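Local atomic coordinates of 455aa long hypothetical phospho-sugar mutase (Sulfolobus tokodaii, PDB entry 2F7L), a protein that catalyses the magnesium-dependent interconversion of the 6-phosphates and 1-phosphates of glucosamine and galactosamine, supplying precursors for UDP-GlcNAc and UDP-GalNAc. Residues A[18-23]-A[50-55]; A[74-79]-A[91-96]. All blocks are in the same frame, centred on the assembly; numbering follows the deposited sequence.

Contact 1 (A[18-23]-A[50-55]); sequences LTPELV and GDMLVK
Leu53 spreads its two methyl branches between Leu18 and Val23, so that this one residue of helix 50-63 meets the other segment both before and within helix 20-34. Its CD1 lies 3.5 Å from Leu18 CD2, while CD2 packs 3.7 Å from Val23 CG2, the latter two side chains crossing at about a right angle. Chi1 (-69°) swings CG of Leu53 to the backbone N side, and with chi2 at -172° the fork gives one methyl to each neighbour. Beside this buried group, the thioether chain of Met52, bent at chi2 and chi3 as an unbranched, flexible residue can be, crosses the Pro20 ring at a slant and brings SD 3.7 Å from Pro20 CG. Pro20 also suits the first turn of a helix, where no backbone N-H is needed. Thr19 N-caps that helix: its OG1 accepts from Leu22 N (3.2 Å, N-H...O 159°). No hydrogen bond crosses the contact, which is apolar packing of helix 50-63 against the start of helix 20-34 and the residue leading into it; Pro20 and Val23 also touch Ile56. The pair packs on the domain I sheet, Leu53 touching Ile94 of strand 90-94 and Asn104 of strand 103-109, Val23 touching Ile106 of the latter.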
loop_
_atom_site.group_PDB
_atom_site.type_symbol
_atom_site.label_atom_id
_atom_site.label_comp_id
_atom_site.label_asym_id
_atom_site.label_seq_id
_atom_site.Cartn_x
_atom_site.Cartn_y
_atom_site.Cartn_z
ATOM N N LEU A 18 -21.613 4.727 0.611
ATOM C CA LEU A 18 -21.292 3.960 -0.589
ATOM C C LEU A 18 -22.532 3.096 -0.778
ATOM O O LEU A 18 -22.645 2.020 -0.215
ATOM C CB LEU A 18 -20.056 3.060 -0.372
ATOM C CG LEU A 18 -19.462 2.434 -1.644
ATOM C CD1 LEU A 18 -18.530 3.439 -2.276
ATOM C CD2 LEU A 18 -18.705 1.163 -1.343
ATOM N N THR A 19 -23.479 3.589 -1.552
ATOM C CA THR A 19 -24.715 2.863 -1.786
ATOM C C THR A 19 -24.667 2.132 -3.124
ATOM O O THR A 19 -23.797 2.377 -3.961
ATOM C CB THR A 19 -25.879 3.839 -1.819
ATOM O OG1 THR A 19 -25.887 4.526 -3.079
ATOM C CG2 THR A 19 -25.724 4.860 -0.718
ATOM N N PRO A 20 -25.611 1.224 -3.354
ATOM C CA PRO A 20 -25.589 0.514 -4.631
ATOM C C PRO A 20 -25.806 1.511 -5.761
ATOM O O PRO A 20 -25.202 1.375 -6.818
ATOM C CB PRO A 20 -26.760 -0.458 -4.518
ATOM C CG PRO A 20 -26.984 -0.582 -3.075
ATOM C CD PRO A 20 -26.727 0.769 -2.517
ATOM N N GLU A 21 -26.671 2.509 -5.527
ATOM C CA GLU A 21 -26.986 3.528 -6.546
ATOM C C GLU A 21 -25.771 4.320 -7.024
ATOM O O GLU A 21 -25.643 4.616 -8.225
ATOM C CB GLU A 21 -28.017 4.525 -6.029
ATOM C CG GLU A 21 -29.269 3.908 -5.500
ATOM C CD GLU A 21 -29.055 3.259 -4.143
ATOM O OE1 GLU A 21 -28.438 3.900 -3.252
ATOM O OE2 GLU A 21 -29.521 2.111 -3.960
ATOM N N LEU A 22 -24.903 4.676 -6.079
ATOM C CA LEU A 22 -23.710 5.422 -6.399
ATOM C C LEU A 22 -22.775 4.552 -7.222
ATOM O O LEU A 22 -22.307 4.968 -8.289
ATOM C CB LEU A 22 -23.016 5.876 -5.113
ATOM C CG LEU A 22 -21.660 6.609 -5.184
ATOM C CD1 LEU A 22 -21.640 7.698 -6.216
ATOM C CD2 LEU A 22 -21.409 7.230 -3.848
ATOM N N VAL A 23 -22.513 3.343 -6.733
ATOM C CA VAL A 23 -21.634 2.423 -7.426
ATOM C C VAL A 23 -22.210 2.124 -8.807
ATOM O O VAL A 23 -21.484 1.951 -9.779
ATOM C CB VAL A 23 -21.463 1.116 -6.615
ATOM C CG1 VAL A 23 -20.704 0.058 -7.449
ATOM C CG2 VAL A 23 -20.725 1.415 -5.305
ATOM N N GLY A 50 -19.302 -6.910 -0.322
ATOM C CA GLY A 50 -18.715 -7.723 -1.370
ATOM C C GLY A 50 -19.479 -8.173 -2.585
ATOM O O GLY A 50 -19.196 -7.741 -3.701
ATOM N N ASP A 51 -20.417 -9.082 -2.367
ATOM C CA ASP A 51 -21.220 -9.602 -3.445
ATOM C C ASP A 51 -22.137 -8.554 -3.996
ATOM O O ASP A 51 -22.210 -8.350 -5.208
ATOM C CB ASP A 51 -22.051 -10.785 -2.972
ATOM C CG ASP A 51 -21.539 -12.099 -3.525
ATOM O OD1 ASP A 51 -20.396 -12.495 -3.115
ATOM O OD2 ASP A 51 -22.280 -12.710 -4.369
ATOM N N MET A 52 -22.848 -7.882 -3.109
ATOM C CA MET A 52 -23.769 -6.883 -3.576
ATOM C C MET A 52 -23.069 -5.964 -4.569
ATOM O O MET A 52 -23.512 -5.831 -5.714
ATOM C CB MET A 52 -24.322 -6.095 -2.406
ATOM C CG MET A 52 -25.342 -5.065 -2.814
ATOM S SD MET A 52 -24.957 -3.536 -2.023
ATOM C CE MET A 52 -25.885 -3.627 -0.585
ATOM N N LEU A 53 -21.950 -5.376 -4.142
ATOM C CA LEU A 53 -21.201 -4.452 -4.982
ATOM C C LEU A 53 -20.642 -5.016 -6.277
ATOM O O LEU A 53 -20.584 -4.314 -7.273
ATOM C CB LEU A 53 -20.097 -3.793 -4.169
ATOM C CG LEU A 53 -20.654 -2.814 -3.116
ATOM C CD1 LEU A 53 -19.513 -2.017 -2.454
ATOM C CD2 LEU A 53 -21.670 -1.854 -3.784
ATOM N N VAL A 54 -20.236 -6.279 -6.293
ATOM C CA VAL A 54 -19.720 -6.850 -7.530
ATOM C C VAL A 54 -20.866 -7.008 -8.521
ATOM O O VAL A 54 -20.686 -6.819 -9.719
ATOM C CB VAL A 54 -19.050 -8.221 -7.289
ATOM C CG1 VAL A 54 -18.956 -9.021 -8.622
ATOM C CG2 VAL A 54 -17.656 -7.997 -6.688
ATOM N N LYS A 55 -22.047 -7.361 -8.030
ATOM C CA LYS A 55 -23.172 -7.502 -8.931
ATOM C C LYS A 55 -23.553 -6.130 -9.529
ATOM O O LYS A 55 -23.884 -6.022 -10.712
ATOM C CB LYS A 55 -24.359 -8.105 -8.180
ATOM C CG LYS A 55 -24.072 -9.456 -7.545
ATOM C CD LYS A 55 -24.242 -10.609 -8.516
ATOM C CE LYS A 55 -23.010 -11.527 -8.470
ATOM N NZ LYS A 55 -22.462 -11.713 -7.073
#

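Contact 2 (A[74-79]-A[91-96])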
loop_
_atom_site.group_PDB
_atom_site.type_symbol
_atom_site.label_atom_id
_atom_site.label_comp_id
_atom_site.label_asym_id
_atom_site.label_seq_id
_atom_site.Cartn_x
_atom_site.Cartn_y
_atom_site.Cartn_z
ATOM N N ALA A 74 -9.520 -11.632 -4.113
ATOM C CA ALA A 74 -8.077 -11.737 -4.205
ATOM C C ALA A 74 -7.373 -10.493 -3.730
ATOM O O ALA A 74 -7.991 -9.455 -3.571
ATOM C CB ALA A 74 -7.675 -12.021 -5.652
ATOM N N PRO A 75 -6.078 -10.599 -3.426
ATOM C CA PRO A 75 -5.364 -9.399 -2.995
ATOM C C PRO A 75 -5.402 -8.436 -4.204
ATOM O O PRO A 75 -5.504 -8.883 -5.361
ATOM C CB PRO A 75 -3.955 -9.931 -2.723
ATOM C CG PRO A 75 -4.214 -11.252 -2.178
ATOM C CD PRO A 75 -5.324 -11.810 -3.052
ATOM N N THR A 76 -5.336 -7.129 -3.946
ATOM C CA THR A 76 -5.346 -6.154 -5.046
ATOM C C THR A 76 -4.115 -6.331 -5.939
ATOM O O THR A 76 -4.238 -6.297 -7.163
ATOM C CB THR A 76 -5.453 -4.700 -4.516
ATOM O OG1 THR A 76 -6.726 -4.535 -3.883
ATOM C CG2 THR A 76 -5.349 -3.697 -5.643
ATOM N N PRO A 77 -2.922 -6.531 -5.343
ATOM C CA PRO A 77 -1.716 -6.726 -6.156
ATOM C C PRO A 77 -1.977 -7.898 -7.128
ATOM O O PRO A 77 -1.506 -7.882 -8.279
ATOM C CB PRO A 77 -0.642 -7.117 -5.132
ATOM C CG PRO A 77 -1.144 -6.647 -3.840
ATOM C CD PRO A 77 -2.640 -6.788 -3.919
ATOM N N ALA A 78 -2.706 -8.910 -6.644
ATOM C CA ALA A 78 -3.056 -10.085 -7.439
ATOM C C ALA A 78 -3.969 -9.741 -8.623
ATOM O O ALA A 78 -3.708 -10.148 -9.760
ATOM C CB ALA A 78 -3.735 -11.119 -6.563
ATOM N N LEU A 79 -5.054 -9.013 -8.346
ATOM C CA LEU A 79 -5.992 -8.598 -9.382
ATOM C C LEU A 79 -5.228 -7.723 -10.376
ATOM O O LEU A 79 -5.310 -7.907 -11.580
ATOM C CB LEU A 79 -7.128 -7.780 -8.764
ATOM C CG LEU A 79 -8.498 -8.343 -8.369
ATOM C CD1 LEU A 79 -8.607 -9.769 -8.805
ATOM C CD2 LEU A 79 -8.720 -8.190 -6.860
ATOM N N GLY A 91 -9.186 -2.919 -14.803
ATOM C CA GLY A 91 -10.025 -3.652 -13.887
ATOM C C GLY A 91 -10.543 -2.764 -12.780
ATOM O O GLY A 91 -10.103 -1.625 -12.617
ATOM N N VAL A 92 -11.514 -3.276 -12.037
ATOM C CA VAL A 92 -12.042 -2.546 -10.913
ATOM C C VAL A 92 -12.148 -3.515 -9.731
ATOM O O VAL A 92 -12.749 -4.578 -9.829
ATOM C CB VAL A 92 -13.387 -1.849 -11.270
ATOM C CG1 VAL A 92 -13.915 -2.396 -12.541
ATOM C CG2 VAL A 92 -14.382 -1.981 -10.142
ATOM N N VAL A 93 -11.493 -3.143 -8.632
ATOM C CA VAL A 93 -11.464 -3.914 -7.392
ATOM C C VAL A 93 -12.408 -3.270 -6.334
ATOM O O VAL A 93 -12.376 -2.046 -6.103
ATOM C CB VAL A 93 -10.018 -3.936 -6.804
ATOM C CG1 VAL A 93 -9.966 -4.833 -5.628
ATOM C CG2 VAL A 93 -9.028 -4.366 -7.830
ATOM N N ILE A 94 -13.233 -4.098 -5.694
ATOM C CA ILE A 94 -14.163 -3.639 -4.656
ATOM C C ILE A 94 -13.407 -3.755 -3.355
ATOM O O ILE A 94 -13.278 -4.851 -2.812
ATOM C CB ILE A 94 -15.445 -4.536 -4.570
ATOM C CG1 ILE A 94 -16.346 -4.311 -5.787
ATOM C CG2 ILE A 94 -16.274 -4.165 -3.349
ATOM C CD1 ILE A 94 -15.636 -4.379 -7.106
ATOM N N THR A 95 -12.925 -2.619 -2.849
ATOM C CA THR A 95 -12.128 -2.607 -1.625
ATOM C C THR A 95 -12.035 -1.240 -0.955
ATOM O O THR A 95 -12.177 -0.200 -1.605
ATOM C CB THR A 95 -10.683 -3.088 -1.935
ATOM O OG1 THR A 95 -9.975 -3.345 -0.716
ATOM C CG2 THR A 95 -9.927 -2.023 -2.757
ATOM N N ALA A 96 -11.782 -1.250 0.353
ATOM C CA ALA A 96 -11.627 -0.005 1.117
ATOM C C ALA A 96 -10.221 0.021 1.724
ATOM O O ALA A 96 -9.977 0.624 2.761
ATOM C CB ALA A 96 -12.699 0.108 2.217
#
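Thr76 and Leu79 meet Val93 without any ring, amide or carboxylate between them: no flat group takes part, and the contact is made by methyl branches and one hydroxyl oxygen. Both helix residues and Val93 direct their CB atoms at the opposing segment. Leu79 CD2 lies 3.8 Å from Val93 CG1 and also touches CG2, which comes 4.0 Å from Leu79 CB. CG1 of Val93 stands anti to the backbone N (chi1 -174°), and this lets it touch both Leu79 CD2 and, in a direction almost at right angles, Thr76 OG1 at 3.7 Å. A beta-branched valine suits the strand, and its two methyls fill the approach to the helix, while leucine supplies a longer apolar arm from one turn further on. Farther along, Thr95 CG2 comes within 4.2 Å of Thr76 OG1, a looser contact. No hydrogen bond joins the segments. Thr95 OG1 is hydrogen-bonded to Asp45 OD2 and to the backbone N of Ser97, the probable phosphoserine. Thr76 OG1 is paired with OD1 of Asp243, a probable magnesium ligand, but improbably closely, so that side-chain geometry is doubtful; a backbone hydrogen bond also links the two residues. The contact thus places two threonines near each other beside the probable active site, where Thr76 may help to orient a metal-binding carboxylate and Thr95 helps to shape the start of the phosphoserine loop.

From the N terminus, strand 10-13 leads into residues 18-23; the chain then runs through helix 20-34 and strand 39-44 before contact 1 closes the loop at 50-55. Helix 50-63 and strand 67-73 follow, and only then does contact 2 open, closing over helix 76-86 when the chain returns as strand 90-94. The two loops are thus in series, neither nested nor crossed. They meet across strand 90-94: Val93 faces contact 2, whereas Ile94 points the other way, its CG2 lying 3.9 Å from Leu53 CB. Contact 1 pairs two helices on one face of the domain I sheet, and contact 2 seats helix 76-86 on the other, in an alpha/beta/alpha sandwich.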